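Local coordinates for toxin-like protein (Paenibacillus larvae subsp. larvae BRL-230010, PDB 5DZQ) that probably transfers ADP-ribose from NAD+ to a protein target, as a C3-like mono-ADP-ribosyltransferase toxin, at residues Y128-S142 against E180-M194. Numbering follows the deposited sequence.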
loop_
_atom_site.group_PDB
_atom_site.type_symbol
_atom_site.label_atom_id
_atom_site.label_comp_id
_atom_site.label_asym_id
_atom_site.label_seq_id
_atom_site.Cartn_x
_atom_site.Cartn_y
_atom_site.Cartn_z
ATOM N N TYR B 128 -15.935 6.837 -18.659
ATOM C CA TYR B 128 -14.521 7.171 -18.452
ATOM C C TYR B 128 -13.744 7.585 -19.708
ATOM O O TYR B 128 -12.997 8.565 -19.685
ATOM C CB TYR B 128 -13.803 5.980 -17.809
ATOM C CG TYR B 128 -13.650 6.068 -16.306
ATOM C CD1 TYR B 128 -14.674 6.564 -15.507
ATOM C CD2 TYR B 128 -12.485 5.631 -15.685
ATOM C CE1 TYR B 128 -14.530 6.636 -14.130
ATOM C CE2 TYR B 128 -12.334 5.697 -14.312
ATOM C CZ TYR B 128 -13.357 6.200 -13.539
ATOM O OH TYR B 128 -13.202 6.262 -12.170
ATOM N N GLN B 129 -13.902 6.832 -20.792
ATOM C CA GLN B 129 -13.035 7.001 -21.958
ATOM C C GLN B 129 -13.236 8.342 -22.667
ATOM O O GLN B 129 -14.362 8.776 -22.898
ATOM C CB GLN B 129 -13.249 5.853 -22.951
ATOM C CG GLN B 129 -12.209 5.807 -24.061
ATOM C CD GLN B 129 -12.346 4.589 -24.949
ATOM O OE1 GLN B 129 -12.131 3.458 -24.510
ATOM N NE2 GLN B 129 -12.695 4.814 -26.211
ATOM N N GLY B 130 -12.127 8.989 -23.004
ATOM C CA GLY B 130 -12.155 10.245 -23.731
ATOM C C GLY B 130 -12.172 11.450 -22.814
ATOM O O GLY B 130 -12.048 12.590 -23.264
ATOM N N LYS B 131 -12.312 11.196 -21.518
ATOM C CA LYS B 131 -12.494 12.266 -20.545
ATOM C C LYS B 131 -11.234 12.516 -19.719
ATOM O O LYS B 131 -10.358 11.652 -19.619
ATOM C CB LYS B 131 -13.686 11.944 -19.639
ATOM C CG LYS B 131 -15.018 11.982 -20.395
ATOM C CD LYS B 131 -16.121 11.218 -19.686
ATOM C CE LYS B 131 -16.988 12.129 -18.820
ATOM N NZ LYS B 131 -18.025 11.376 -18.047
ATOM N N ILE B 132 -11.135 13.712 -19.146
ATOM C CA ILE B 132 -9.973 14.064 -18.338
ATOM C C ILE B 132 -10.301 13.879 -16.863
ATOM O O ILE B 132 -11.311 14.393 -16.374
ATOM C CB ILE B 132 -9.511 15.512 -18.621
ATOM C CG1 ILE B 132 -8.980 15.611 -20.052
ATOM C CG2 ILE B 132 -8.422 15.935 -17.652
ATOM C CD1 ILE B 132 -8.627 17.016 -20.486
ATOM N N ARG B 133 -9.461 13.112 -16.169
ATOM C CA ARG B 133 -9.633 12.868 -14.736
ATOM C C ARG B 133 -8.559 13.579 -13.928
ATOM O O ARG B 133 -7.495 13.910 -14.449
ATOM C CB ARG B 133 -9.577 11.370 -14.427
ATOM C CG ARG B 133 -10.502 10.518 -15.268
ATOM C CD ARG B 133 -11.837 10.363 -14.596
ATOM N NE ARG B 133 -11.698 9.814 -13.251
ATOM C CZ ARG B 133 -12.711 9.672 -12.405
ATOM N NH1 ARG B 133 -13.930 10.040 -12.778
ATOM N NH2 ARG B 133 -12.508 9.165 -11.194
ATOM N N THR B 134 -8.833 13.786 -12.646
ATOM C CA THR B 134 -7.850 14.360 -11.741
ATOM C C THR B 134 -7.535 13.368 -10.627
ATOM O O THR B 134 -8.443 12.792 -10.038
ATOM C CB THR B 134 -8.356 15.681 -11.128
ATOM O OG1 THR B 134 -8.534 16.652 -12.165
ATOM C CG2 THR B 134 -7.360 16.211 -10.112
ATOM N N GLU B 135 -6.248 13.146 -10.369
ATOM C CA GLU B 135 -5.822 12.397 -9.199
ATOM C C GLU B 135 -5.505 13.402 -8.094
ATOM O O GLU B 135 -4.564 14.179 -8.209
ATOM C CB GLU B 135 -4.597 11.527 -9.496
ATOM C CG GLU B 135 -4.036 10.802 -8.258
ATOM C CD GLU B 135 -5.104 10.052 -7.468
ATOM O OE1 GLU B 135 -5.868 9.286 -8.100
ATOM O OE2 GLU B 135 -5.204 10.249 -6.223
ATOM N N TYR B 136 -6.296 13.386 -7.032
ATOM C CA TYR B 136 -6.103 14.312 -5.926
ATOM C C TYR B 136 -4.815 14.087 -5.141
ATOM O O TYR B 136 -4.173 15.039 -4.702
ATOM C CB TYR B 136 -7.295 14.214 -4.997
ATOM C CG TYR B 136 -8.559 14.679 -5.669
ATOM C CD1 TYR B 136 -8.563 15.835 -6.444
ATOM C CD2 TYR B 136 -9.738 13.963 -5.550
ATOM C CE1 TYR B 136 -9.713 16.274 -7.072
ATOM C CE2 TYR B 136 -10.901 14.400 -6.169
ATOM C CZ TYR B 136 -10.879 15.551 -6.934
ATOM O OH TYR B 136 -12.025 15.986 -7.560
ATOM N N GLY B 137 -4.455 12.826 -4.931
ATOM C CA GLY B 137 -3.233 12.521 -4.220
ATOM C C GLY B 137 -2.027 12.732 -5.119
ATOM O O GLY B 137 -2.178 13.051 -6.295
ATOM N N TYR B 138 -0.833 12.583 -4.555
ATOM C CA TYR B 138 0.385 12.522 -5.358
ATOM C C TYR B 138 0.319 11.234 -6.158
ATOM O O TYR B 138 -0.297 10.263 -5.725
ATOM C CB TYR B 138 1.637 12.553 -4.484
ATOM C CG TYR B 138 1.834 13.883 -3.784
ATOM C CD1 TYR B 138 2.446 14.951 -4.436
ATOM C CD2 TYR B 138 1.371 14.077 -2.498
ATOM C CE1 TYR B 138 2.612 16.187 -3.800
ATOM C CE2 TYR B 138 1.533 15.293 -1.860
ATOM C CZ TYR B 138 2.144 16.345 -2.515
ATOM O OH TYR B 138 2.290 17.555 -1.858
ATOM N N LEU B 139 0.947 11.223 -7.320
ATOM C CA LEU B 139 0.782 10.092 -8.216
ATOM C C LEU B 139 2.106 9.346 -8.401
ATOM O O LEU B 139 2.955 9.758 -9.191
ATOM C CB LEU B 139 0.229 10.587 -9.548
ATOM C CG LEU B 139 -0.081 9.575 -10.651
ATOM C CD1 LEU B 139 -1.023 8.519 -10.132
ATOM C CD2 LEU B 139 -0.679 10.291 -11.853
ATOM N N SER B 140 2.275 8.256 -7.655
ATOM C CA SER B 140 3.471 7.422 -7.781
ATOM C C SER B 140 3.230 6.390 -8.870
ATOM O O SER B 140 2.164 5.773 -8.913
ATOM C CB SER B 140 3.806 6.721 -6.466
ATOM O OG SER B 140 3.828 7.656 -5.405
ATOM N N THR B 141 4.218 6.206 -9.738
ATOM C CA THR B 141 4.081 5.292 -10.866
ATOM C C THR B 141 5.333 4.434 -11.000
ATOM O O THR B 141 6.413 4.844 -10.577
ATOM C CB THR B 141 3.840 6.048 -12.164
ATOM O OG1 THR B 141 4.971 6.883 -12.465
ATOM C CG2 THR B 141 2.592 6.928 -12.050
ATOM N N SER B 142 5.182 3.238 -11.567
ATOM C CA SER B 142 6.316 2.338 -11.739
ATOM C C SER B 142 6.808 2.400 -13.180
ATOM O O SER B 142 6.067 2.778 -14.089
ATOM C CB SER B 142 5.944 0.900 -11.363
ATOM O OG SER B 142 5.390 0.821 -10.059
ATOM N N GLU B 180 10.882 4.796 -8.820
ATOM C CA GLU B 180 9.541 5.099 -9.276
ATOM C C GLU B 180 9.534 6.547 -9.761
ATOM O O GLU B 180 10.462 7.314 -9.464
ATOM C CB GLU B 180 8.511 4.907 -8.154
ATOM C CG GLU B 180 8.326 3.453 -7.725
ATOM C CD GLU B 180 7.100 3.230 -6.851
ATOM O OE1 GLU B 180 6.479 4.219 -6.419
ATOM O OE2 GLU B 180 6.746 2.059 -6.598
ATOM N N LEU B 181 8.500 6.915 -10.508
ATOM C CA LEU B 181 8.351 8.284 -10.961
ATOM C C LEU B 181 7.183 8.917 -10.210
ATOM O O LEU B 181 6.057 8.400 -10.213
ATOM C CB LEU B 181 8.141 8.346 -12.473
ATOM C CG LEU B 181 8.110 9.759 -13.068
ATOM C CD1 LEU B 181 9.416 10.522 -12.802
ATOM C CD2 LEU B 181 7.815 9.720 -14.556
ATOM N N LEU B 182 7.460 10.035 -9.550
ATOM C CA LEU B 182 6.480 10.672 -8.685
ATOM C C LEU B 182 5.941 11.915 -9.359
ATOM O O LEU B 182 6.696 12.813 -9.721
ATOM C CB LEU B 182 7.102 11.028 -7.330
ATOM C CG LEU B 182 6.190 11.785 -6.365
ATOM C CD1 LEU B 182 4.974 10.930 -5.995
ATOM C CD2 LEU B 182 6.974 12.177 -5.120
ATOM N N LEU B 183 4.631 11.965 -9.545
ATOM C CA LEU B 183 4.031 13.119 -10.197
ATOM C C LEU B 183 3.318 13.985 -9.165
ATOM O O LEU B 183 2.933 13.491 -8.103
ATOM C CB LEU B 183 3.063 12.673 -11.305
ATOM C CG LEU B 183 3.695 12.501 -12.693
ATOM C CD1 LEU B 183 4.561 11.259 -12.742
ATOM C CD2 LEU B 183 2.648 12.473 -13.796
ATOM N N PRO B 184 3.162 15.295 -9.463
ATOM C CA PRO B 184 2.458 16.202 -8.552
ATOM C C PRO B 184 1.046 15.730 -8.187
ATOM O O PRO B 184 0.392 14.999 -8.939
ATOM C CB PRO B 184 2.380 17.516 -9.351
ATOM C CG PRO B 184 3.545 17.461 -10.280
ATOM C CD PRO B 184 3.729 16.004 -10.626
ATOM N N ARG B 185 0.573 16.170 -7.033
ATOM C CA ARG B 185 -0.828 16.000 -6.698
ATOM C C ARG B 185 -1.664 16.818 -7.694
ATOM O O ARG B 185 -1.140 17.706 -8.378
ATOM C CB ARG B 185 -1.102 16.428 -5.257
ATOM C CG ARG B 185 -0.980 17.926 -5.027
ATOM C CD ARG B 185 -1.117 18.252 -3.558
ATOM N NE ARG B 185 -1.024 19.688 -3.322
ATOM C CZ ARG B 185 -2.067 20.506 -3.234
ATOM N NH1 ARG B 185 -3.302 20.045 -3.359
ATOM N NH2 ARG B 185 -1.870 21.795 -3.006
ATOM N N ASN B 186 -2.949 16.491 -7.794
ATOM C CA ASN B 186 -3.857 17.092 -8.786
ATOM C C ASN B 186 -3.415 16.923 -10.239
ATOM O O ASN B 186 -3.747 17.744 -11.095
ATOM C CB ASN B 186 -4.071 18.581 -8.487
ATOM C CG ASN B 186 -4.890 18.806 -7.239
ATOM O OD1 ASN B 186 -5.661 17.940 -6.826
ATOM N ND2 ASN B 186 -4.730 19.974 -6.627
ATOM N N THR B 187 -2.689 15.851 -10.532
ATOM C CA THR B 187 -2.315 15.571 -11.917
ATOM C C THR B 187 -3.568 15.295 -12.733
ATOM O O THR B 187 -4.470 14.595 -12.278
ATOM C CB THR B 187 -1.348 14.386 -12.018
ATOM O OG1 THR B 187 -0.043 14.819 -11.620
ATOM C CG2 THR B 187 -1.264 13.864 -13.445
ATOM N N LYS B 188 -3.635 15.888 -13.921
ATOM C CA LYS B 188 -4.769 15.692 -14.811
ATOM C C LYS B 188 -4.321 14.783 -15.925
ATOM O O LYS B 188 -3.237 14.962 -16.470
ATOM C CB LYS B 188 -5.286 17.028 -15.366
ATOM C CG LYS B 188 -5.983 17.904 -14.311
ATOM C CD LYS B 188 -6.830 18.996 -14.933
ATOM C CE LYS B 188 -7.666 19.716 -13.865
ATOM N NZ LYS B 188 -8.724 20.588 -14.468
ATOM N N TYR B 189 -5.141 13.790 -16.250
ATOM C CA TYR B 189 -4.797 12.868 -17.308
ATOM C C TYR B 189 -6.031 12.527 -18.132
ATOM O O TYR B 189 -7.138 12.397 -17.600
ATOM C CB TYR B 189 -4.147 11.599 -16.734
ATOM C CG TYR B 189 -5.006 10.843 -15.751
ATOM C CD1 TYR B 189 -5.009 11.174 -14.402
ATOM C CD2 TYR B 189 -5.804 9.784 -16.168
ATOM C CE1 TYR B 189 -5.797 10.479 -13.494
ATOM C CE2 TYR B 189 -6.590 9.084 -15.271
ATOM C CZ TYR B 189 -6.579 9.435 -13.935
ATOM O OH TYR B 189 -7.360 8.748 -13.043
ATOM N N LYS B 190 -5.834 12.416 -19.441
ATOM C CA LYS B 190 -6.921 12.070 -20.337
ATOM C C LYS B 190 -6.919 10.576 -20.596
ATOM O O LYS B 190 -5.906 10.004 -21.003
ATOM C CB LYS B 190 -6.811 12.838 -21.651
ATOM C CG LYS B 190 -7.866 12.455 -22.674
ATOM C CD LYS B 190 -7.549 13.084 -24.016
ATOM C CE LYS B 190 -8.592 12.727 -25.050
ATOM N NZ LYS B 190 -9.905 13.315 -24.689
ATOM N N ILE B 191 -8.056 9.937 -20.367
ATOM C CA ILE B 191 -8.154 8.515 -20.622
ATOM C C ILE B 191 -8.338 8.322 -22.121
ATOM O O ILE B 191 -9.379 8.673 -22.682
ATOM C CB ILE B 191 -9.297 7.885 -19.819
ATOM C CG1 ILE B 191 -8.941 7.943 -18.330
ATOM C CG2 ILE B 191 -9.557 6.454 -20.267
ATOM C CD1 ILE B 191 -9.991 7.380 -17.416
ATOM N N ASP B 192 -7.296 7.807 -22.771
ATOM C CA ASP B 192 -7.278 7.686 -24.228
ATOM C C ASP B 192 -8.034 6.446 -24.678
ATOM O O ASP B 192 -8.752 6.469 -25.672
ATOM C CB ASP B 192 -5.837 7.626 -24.755
ATOM C CG ASP B 192 -5.056 8.919 -24.520
ATOM O OD1 ASP B 192 -5.557 10.011 -24.864
ATOM O OD2 ASP B 192 -3.921 8.837 -24.004
ATOM N N LYS B 193 -7.867 5.357 -23.940
ATOM C CA LYS B 193 -8.461 4.085 -24.325
ATOM C C LYS B 193 -8.691 3.233 -23.094
ATOM O O LYS B 193 -7.965 3.339 -22.109
ATOM C CB LYS B 193 -7.557 3.357 -25.321
ATOM C CG LYS B 193 -8.250 2.318 -26.181
ATOM C CD LYS B 193 -7.281 1.759 -27.212
ATOM C CE LYS B 193 -7.981 0.891 -28.249
ATOM N NZ LYS B 193 -7.023 0.409 -29.296
ATOM N N MET B 194 -9.703 2.384 -23.147
ATOM C CA MET B 194 -10.025 1.530 -22.015
ATOM C C MET B 194 -10.529 0.184 -22.519
ATOM O O MET B 194 -11.440 0.140 -23.346
ATOM C CB MET B 194 -11.070 2.220 -21.133
ATOM C CG MET B 194 -11.155 1.720 -19.728
ATOM S SD MET B 194 -12.103 2.881 -18.707
ATOM C CE MET B 194 -12.323 1.888 -17.240
HETATM O O HOH W 1 -4.322 17.569 -4.359
HETATM O O HOH W 2 -1.735 13.426 -8.950
#
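R133 and Y189 form an antiparallel hydrogen-bonded pair, and so do L139 and L183: strand 132-135 runs at 144° to strand 187-194, strand 139-142 at 156° to strand 180-183. The R133 pair is closed by R133 N to Y189 O at 2.8 Å and by the return bond from Y189 N, which lies in the plane of the R133 carbonyl. On the same face of the sheet R133 CB sits over the Y189 ring, 4.0 Å from its centroid and offset toward the rim, a CH-pi contact. Y189 meets it because its CG stands between the backbone N and the carbonyl carbon (chi1 59°). Further along, I191 CD1 touches both Y128 CD2 (3.5 Å) and R133 CG, while M194 SD, 5.2 Å from the Y128 ring centroid, makes an oblique Met-aromatic contact. K190 NZ bonds G130 O at 2.7 Å from above the carbonyl plane.

In the second pair of strands, L181 O accepts both T141 N and T141 OG1 (2.9 Å), which arrive from opposite faces of its plane. Between the two ladders, R185 CB lies over the centre of the Y138 ring, 4.0 Å from the centroid, while Y138 OH hydrogen-bonds D79 of helix 69-83 and R185 NE salt-bridges the same carboxylate. Water 1 bridges Y136 O (2.6 Å) and R185 NH1; water 2 accepts from T187 N and sits close to G137 O and P184 O. The segments, running in opposite directions, join the mixed five-stranded sheet to the antiparallel three-stranded one, consistent with the two-sheet core of the C3-like ADP-ribosyltransferase fold.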